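BH2602 protein (Bacillus halodurans, PDB 3NWZ) binds coenzyme A and probably hydrolyses acyl-CoA thioesters. Local coordinates at residues T86-L89 and L90-M94. Sequence-based numbering, arbitrary orientation.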
ATOM      1  N   THR A  86      -4.423   9.795  11.480  1.00 37.11           N
ATOM      2  CA  THR A  86      -3.110   9.882  10.872  1.00 34.12           C
ATOM      3  C   THR A  86      -3.249   9.727   9.360  1.00 28.62           C
ATOM      4  O   THR A  86      -2.729  10.554   8.582  1.00 24.80           O
ATOM      5  CB  THR A  86      -2.163   8.790  11.380  1.00 33.25           C
ATOM      6  OG1 THR A  86      -2.085   8.834  12.809  1.00 47.86           O
ATOM      7  CG2 THR A  86      -0.768   9.020  10.793  1.00 29.67           C
ATOM      8  N   ALA A  87      -3.948   8.666   8.950  1.00 17.87           N
ATOM      9  CA  ALA A  87      -4.181   8.386   7.531  1.00 20.66           C
ATOM     10  C   ALA A  87      -4.888   9.541   6.879  1.00 29.78           C
ATOM     11  O   ALA A  87      -4.446  10.077   5.867  1.00 31.83           O
ATOM     12  CB  ALA A  87      -5.006   7.146   7.392  1.00 21.25           C
ATOM     13  N   THR A  88      -5.999   9.938   7.471  1.00 38.33           N
ATOM     14  CA  THR A  88      -6.790  11.040   6.948  1.00 33.13           C
ATOM     15  C   THR A  88      -5.995  12.328   6.789  1.00 35.65           C
ATOM     16  O   THR A  88      -6.311  13.145   5.936  1.00 41.86           O
ATOM     17  CB  THR A  88      -8.010  11.268   7.852  1.00 30.82           C
ATOM     18  OG1 THR A  88      -8.835  10.099   7.794  1.00 35.68           O
ATOM     19  CG2 THR A  88      -8.811  12.463   7.399  1.00 26.57           C
ATOM     20  N   LEU A  89      -4.973  12.507   7.619  1.00 29.43           N
ATOM     21  CA  LEU A  89      -4.110  13.702   7.563  1.00 30.03           C
ATOM     22  C   LEU A  89      -3.194  13.611   6.359  1.00 35.44           C
ATOM     23  O   LEU A  89      -3.137  14.531   5.550  1.00 35.89           O
ATOM     24  CB  LEU A  89      -3.247  13.817   8.826  1.00 28.27           C
ATOM     25  CG  LEU A  89      -2.372  15.061   8.986  1.00 30.99           C
ATOM     26  CD1 LEU A  89      -3.249  16.308   9.079  1.00 24.60           C
ATOM     27  CD2 LEU A  89      -1.536  14.905  10.255  1.00 33.14           C
ATOM     28  N   LEU A  90      -2.483  12.492   6.241  1.00 31.83           N
ATOM     29  CA  LEU A  90      -1.578  12.285   5.115  1.00 30.62           C
ATOM     30  C   LEU A  90      -2.368  12.510   3.838  1.00 29.21           C
ATOM     31  O   LEU A  90      -1.945  13.246   2.955  1.00 31.99           O
ATOM     32  CB  LEU A  90      -1.015  10.856   5.135  1.00 41.15           C
ATOM     33  CG  LEU A  90       0.507  10.706   5.218  1.00 37.13           C
ATOM     34  CD1 LEU A  90       0.867   9.249   5.122  1.00 43.40           C
ATOM     35  CD2 LEU A  90       1.176  11.490   4.087  1.00 34.38           C
ATOM     36  N   ASP A  91      -3.533  11.866   3.756  1.00 33.79           N
ATOM     37  CA  ASP A  91      -4.422  11.988   2.602  1.00 37.89           C
ATOM     38  C   ASP A  91      -4.743  13.467   2.340  1.00 43.71           C
ATOM     39  O   ASP A  91      -4.703  13.941   1.205  1.00 39.94           O
ATOM     40  CB  ASP A  91      -5.720  11.210   2.882  1.00 40.26           C
ATOM     41  CG  ASP A  91      -6.758  11.365   1.772  1.00 58.96           C
ATOM     42  OD1 ASP A  91      -6.489  10.937   0.626  1.00 63.39           O
ATOM     43  OD2 ASP A  91      -7.846  11.912   2.052  1.00 64.76           O
ATOM     44  N   THR A  92      -5.052  14.195   3.403  1.00 32.66           N
ATOM     45  CA  THR A  92      -5.391  15.602   3.272  1.00 20.56           C
ATOM     46  C   THR A  92      -4.209  16.383   2.708  1.00 28.87           C
ATOM     47  O   THR A  92      -4.371  17.197   1.797  1.00 40.99           O
ATOM     48  CB  THR A  92      -5.829  16.186   4.627  1.00 33.52           C
ATOM     49  OG1 THR A  92      -6.916  15.411   5.141  1.00 50.41           O
ATOM     50  CG2 THR A  92      -6.333  17.569   4.461  1.00 18.80           C
ATOM     51  N   ALA A  93      -3.021  16.121   3.244  1.00 22.71           N
ATOM     52  CA  ALA A  93      -1.811  16.784   2.770  1.00 27.51           C
ATOM     53  C   ALA A  93      -1.607  16.456   1.279  1.00 31.93           C
ATOM     54  O   ALA A  93      -1.522  17.359   0.433  1.00 36.49           O
ATOM     55  CB  ALA A  93      -0.606  16.317   3.599  1.00 26.90           C
HETATM   56  N   MSE A  94      -1.564  15.162   0.958  1.00 23.12           N
HETATM   57  CA  MSE A  94      -1.352  14.734  -0.412  1.00 27.33           C
HETATM   58  C   MSE A  94      -2.395  15.271  -1.374  1.00 32.78           C
HETATM   59  O   MSE A  94      -2.117  15.480  -2.578  1.00 18.94           O
HETATM   60  CB  MSE A  94      -1.340  13.231  -0.475  1.00 15.39           C
HETATM   61  CG  MSE A  94      -0.428  12.616   0.534  1.00 35.20           C
HETATM   62 SE   MSE A  94      -0.505  10.708   0.461  1.00 61.18          SE
HETATM   63  CE  MSE A  94       1.282  10.358  -0.172  1.00126.67           C
TER
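The flat peptide carbonyl of Thr88 meets Thr92 one helical turn on: the amide N of Thr92 stands above the carbonyl plane, 40° out of it and 3.0 Å from Thr88 O, while the Thr92 hydroxyl OG1 donates to the same oxygen, at a modelled length too short to be trusted. The carbonyl oxygen so has two donors, N and OG1 of the same residue. With OG1 beside its own backbone N (chi1 -56°), Thr92 turns its hydroxyl back along the helix; threonine suits the place because its short branch reaches that carbonyl, as Thr88 OG1 does that of Gly84. The bonds just before and after are straighter: Asp91 N lies 2.9 Å from Ala87 O, and Ala93 N 2.8 Å from Leu89 O. CB of Asp91 rests against Ala87 O, and CG, anti to the backbone N (chi1 176°), carries the carboxylate on to Thr110 OG1, hydrogen-bonded through OD1. Leu89 and Leu90 supply bulk against the sheet, Leu89 on strands 64-69 and 125-135, Leu90 on Ile115 and Val146; Ala93, small enough for close approach, touches Val66 and Ala128, while Asp91 and Thr92 pack on His82 of the second subunit. This is the central helix of the hotdog fold, wrapped by its antiparallel sheet.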